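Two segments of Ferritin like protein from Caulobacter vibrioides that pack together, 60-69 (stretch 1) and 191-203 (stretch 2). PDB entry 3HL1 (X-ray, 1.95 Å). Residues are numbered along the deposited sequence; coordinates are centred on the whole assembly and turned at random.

Stretch 1 (60-69) LVSNIANAYG
Stretch 2, residues 191-203: GFLQALTLVDIIV

Two helices of one chain pack nearly antiparallel, their N-to-C directions 158° apart and their axes approaching to 9.8 Å. Stretch 1 is helical from Leu 60 to Ala 67, with phi/psi near -62/-45, and stretch 2 is helical throughout, near -61/-42; i to i+4 backbone hydrogen bonds run along both. The register is set by two pairs: the CA atoms of Ile 64 and Ala 195 lie 5.6 Å apart, and those of Leu 60 and Leu 198 lie 6.3 Å apart. Together the stretches bury 451 Å², and no hydrogen bond joins them, so the fit rests on shape.

The small side chain of Ala 195 leaves a shallow place that Ile 64 occupies. Ile 64 adopts the m,t rotamer (-64°, 167°), and its two ends reach different parts of the opposing helix: CG2 lies 4.2 Å from Ala 195 CB, whereas CD1 enters the hollow bounded by Ala 195, Leu 198 and Val 199. There Ile 64 CD1 is 3.8 Å from Ala 195 O, 4.0 Å from Leu 198 CB and 3.5 Å from Val 199 CG2. Val 199, at chi1 175° (t), has its CA-to-CB bond sideways to the contact, yet its CG2 still forms part of this wall.

One turn earlier, Leu 60 (m,t; -63°, -174°) makes the equivalent insertion among Leu 198, Ile 201 and Ile 202. Its CD1 sits 4.0 Å from Leu 198 O and 4.0 Å from Ile 201 CG2, while Leu 60 CB meets Ile 202 CD1 at 3.9 Å. The same Ile 202 CD1 lies 3.8 Å from Val 61 CG2, so the tip of Ile 202 (m,t; -66°, 169°) fills the space beside both residues; Val 61 is t at 172°. In return, Leu 198 (m,t; -54°, -172°) projects between Leu 60 and Ile 64. Its CD2 is 4.3 Å from Leu 60 CD2, and its CD1 is 4.3 Å from Asn 63 CB. The amide of Asn 63 (chi1 -74°, m) is hydrogen-bonded elsewhere in the structure.

The other end closes around Tyr 68, just past the helix. Its CA-to-CB bond points sideways, but with chi1 -77° (m) and chi2 78° the ring carries OH to 3.3 Å from Phe 192 CD1, near the plane of the Phe 192 ring and at its edge. Phe 192 has chi1 160° (t) and chi2 67°. Gly 69 then ends the helix in a Schellman motif, with phi/psi 99/8.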

# COMPACT_ATOMS: atom_id res chain seq x y z
N LEU A 60 0.28 4.91 -9.38
CA LEU A 60 0.04 6.36 -9.44
C LEU A 60 1.15 7.12 -8.81
O LEU A 60 1.57 8.18 -9.34
CB LEU A 60 -1.31 6.71 -8.78
CG LEU A 60 -2.57 6.10 -9.47
CD1 LEU A 60 -3.84 6.65 -8.81
CD2 LEU A 60 -2.56 6.38 -10.94
N VAL A 61 1.64 6.62 -7.68
CA VAL A 61 2.78 7.24 -7.04
C VAL A 61 3.99 7.17 -7.98
O VAL A 61 4.66 8.15 -8.15
CB VAL A 61 3.11 6.67 -5.63
CG1 VAL A 61 4.45 7.25 -5.14
CG2 VAL A 61 2.01 7.02 -4.62
N SER A 62 4.26 6.02 -8.59
CA SER A 62 5.35 5.91 -9.55
C SER A 62 5.19 6.96 -10.68
O SER A 62 6.15 7.61 -11.11
CB SER A 62 5.40 4.51 -10.18
OG SER A 62 6.48 4.43 -11.12
N ASN A 63 3.98 7.10 -11.18
CA ASN A 63 3.70 8.07 -12.25
C ASN A 63 3.95 9.51 -11.83
O ASN A 63 4.58 10.27 -12.56
CB ASN A 63 2.24 7.91 -12.80
CG ASN A 63 2.08 6.68 -13.65
OD1 ASN A 63 3.07 6.02 -14.03
ND2 ASN A 63 0.79 6.36 -14.00
N ILE A 64 3.53 9.86 -10.63
CA ILE A 64 3.77 11.20 -10.10
C ILE A 64 5.29 11.41 -9.92
O ILE A 64 5.84 12.42 -10.33
CB ILE A 64 3.06 11.42 -8.74
CG1 ILE A 64 1.53 11.34 -8.88
CG2 ILE A 64 3.47 12.82 -8.14
CD1 ILE A 64 0.82 11.24 -7.54
N ALA A 65 5.94 10.48 -9.24
CA ALA A 65 7.38 10.58 -8.96
C ALA A 65 8.14 10.69 -10.28
O ALA A 65 9.05 11.51 -10.41
CB ALA A 65 7.87 9.36 -8.15
N ASN A 66 7.82 9.84 -11.24
CA ASN A 66 8.49 9.87 -12.52
C ASN A 66 8.33 11.19 -13.28
O ASN A 66 9.28 11.66 -13.95
CB ASN A 66 8.15 8.66 -13.42
CG ASN A 66 9.02 7.49 -13.16
OD1 ASN A 66 10.25 7.54 -13.37
ND2 ASN A 66 8.43 6.44 -12.62
N ALA A 67 7.15 11.77 -13.21
CA ALA A 67 6.91 13.09 -13.80
C ALA A 67 7.86 14.15 -13.22
O ALA A 67 8.29 15.04 -13.96
CB ALA A 67 5.50 13.54 -13.59
N TYR A 68 8.20 14.04 -11.92
CA TYR A 68 9.16 14.92 -11.26
C TYR A 68 10.64 14.48 -11.43
O TYR A 68 11.53 15.12 -10.89
CB TYR A 68 8.85 15.05 -9.78
CG TYR A 68 7.70 15.97 -9.48
CD1 TYR A 68 6.37 15.55 -9.66
CD2 TYR A 68 7.92 17.27 -9.02
CE1 TYR A 68 5.31 16.39 -9.37
CE2 TYR A 68 6.84 18.13 -8.74
CZ TYR A 68 5.55 17.67 -8.91
OH TYR A 68 4.48 18.51 -8.66
N GLY A 69 10.86 13.39 -12.14
CA GLY A 69 12.18 12.89 -12.48
C GLY A 69 12.75 11.77 -11.62
O GLY A 69 13.94 11.44 -11.73
N GLY A 191 1.07 19.64 -15.82
CA GLY A 191 1.36 18.28 -15.34
C GLY A 191 1.25 18.21 -13.84
O GLY A 191 0.87 17.19 -13.27
N PHE A 192 1.61 19.29 -13.16
CA PHE A 192 1.42 19.35 -11.73
C PHE A 192 -0.07 19.20 -11.38
O PHE A 192 -0.42 18.46 -10.47
CB PHE A 192 1.98 20.64 -11.12
CG PHE A 192 1.39 20.96 -9.77
CD1 PHE A 192 1.65 20.15 -8.67
CD2 PHE A 192 0.55 22.03 -9.61
CE1 PHE A 192 1.10 20.44 -7.44
CE2 PHE A 192 -0.01 22.31 -8.38
CZ PHE A 192 0.28 21.54 -7.30
N LEU A 193 -0.94 19.92 -12.10
CA LEU A 193 -2.39 19.78 -11.89
C LEU A 193 -2.91 18.33 -12.14
O LEU A 193 -3.76 17.83 -11.39
CB LEU A 193 -3.16 20.82 -12.71
CG LEU A 193 -2.92 22.28 -12.30
CD1 LEU A 193 -3.55 23.30 -13.22
CD2 LEU A 193 -3.38 22.43 -10.84
N GLN A 194 -2.39 17.66 -13.17
CA GLN A 194 -2.70 16.23 -13.40
C GLN A 194 -2.23 15.37 -12.24
O GLN A 194 -2.94 14.46 -11.79
CB GLN A 194 -2.04 15.72 -14.66
CG GLN A 194 -2.50 16.40 -15.91
CD GLN A 194 -1.84 15.88 -17.13
OE1 GLN A 194 -0.63 15.74 -17.15
NE2 GLN A 194 -2.61 15.59 -18.16
N ALA A 195 -1.01 15.63 -11.77
CA ALA A 195 -0.41 14.88 -10.62
C ALA A 195 -1.29 15.01 -9.39
O ALA A 195 -1.48 14.06 -8.65
CB ALA A 195 1.03 15.41 -10.33
N LEU A 196 -1.82 16.21 -9.16
CA LEU A 196 -2.71 16.46 -8.02
C LEU A 196 -3.98 15.61 -8.11
O LEU A 196 -4.49 15.12 -7.11
CB LEU A 196 -3.13 17.93 -7.93
CG LEU A 196 -2.21 18.95 -7.24
CD1 LEU A 196 -2.94 20.32 -7.21
CD2 LEU A 196 -1.78 18.51 -5.84
N THR A 197 -4.49 15.44 -9.32
CA THR A 197 -5.66 14.61 -9.50
C THR A 197 -5.34 13.19 -9.08
O THR A 197 -6.12 12.56 -8.41
CB THR A 197 -6.11 14.68 -10.96
OG1 THR A 197 -6.39 16.05 -11.27
CG2 THR A 197 -7.32 13.77 -11.23
N LEU A 198 -4.17 12.69 -9.50
CA LEU A 198 -3.74 11.33 -9.11
C LEU A 198 -3.64 11.20 -7.60
O LEU A 198 -4.08 10.18 -7.04
CB LEU A 198 -2.46 10.91 -9.81
CG LEU A 198 -2.38 10.99 -11.33
CD1 LEU A 198 -1.11 10.34 -11.81
CD2 LEU A 198 -3.59 10.43 -11.94
N VAL A 199 -3.09 12.22 -6.91
CA VAL A 199 -3.08 12.18 -5.43
C VAL A 199 -4.50 12.10 -4.85
O VAL A 199 -4.75 11.33 -3.91
CB VAL A 199 -2.32 13.36 -4.80
CG1 VAL A 199 -2.45 13.35 -3.25
CG2 VAL A 199 -0.86 13.32 -5.21
N ASP A 200 -5.43 12.87 -5.41
CA ASP A 200 -6.84 12.89 -4.97
C ASP A 200 -7.53 11.55 -5.10
O ASP A 200 -8.19 11.13 -4.20
CB ASP A 200 -7.66 13.97 -5.69
CG ASP A 200 -7.41 15.36 -5.11
OD1 ASP A 200 -6.89 15.46 -3.96
OD2 ASP A 200 -7.71 16.35 -5.80
N ILE A 201 -7.30 10.86 -6.22
CA ILE A 201 -7.77 9.50 -6.38
C ILE A 201 -7.24 8.56 -5.31
O ILE A 201 -7.99 7.75 -4.82
CB ILE A 201 -7.37 8.91 -7.77
CG1 ILE A 201 -8.10 9.63 -8.91
CG2 ILE A 201 -7.68 7.39 -7.81
CD1 ILE A 201 -7.42 9.50 -10.25
N ILE A 202 -5.94 8.65 -4.98
CA ILE A 202 -5.33 7.82 -3.96
C ILE A 202 -5.96 8.03 -2.58
O ILE A 202 -6.31 7.07 -1.88
CB ILE A 202 -3.78 8.08 -3.84
CG1 ILE A 202 -3.04 7.64 -5.11
CG2 ILE A 202 -3.21 7.31 -2.64
CD1 ILE A 202 -1.57 8.10 -5.19
N VAL A 203 -6.05 9.29 -2.17
CA VAL A 203 -6.56 9.64 -0.85
C VAL A 203 -8.08 9.37 -0.74
O VAL A 203 -8.52 8.84 0.28
CB VAL A 203 -6.28 11.09 -0.52
CG1 VAL A 203 -6.92 11.46 0.83
CG2 VAL A 203 -4.73 11.30 -0.46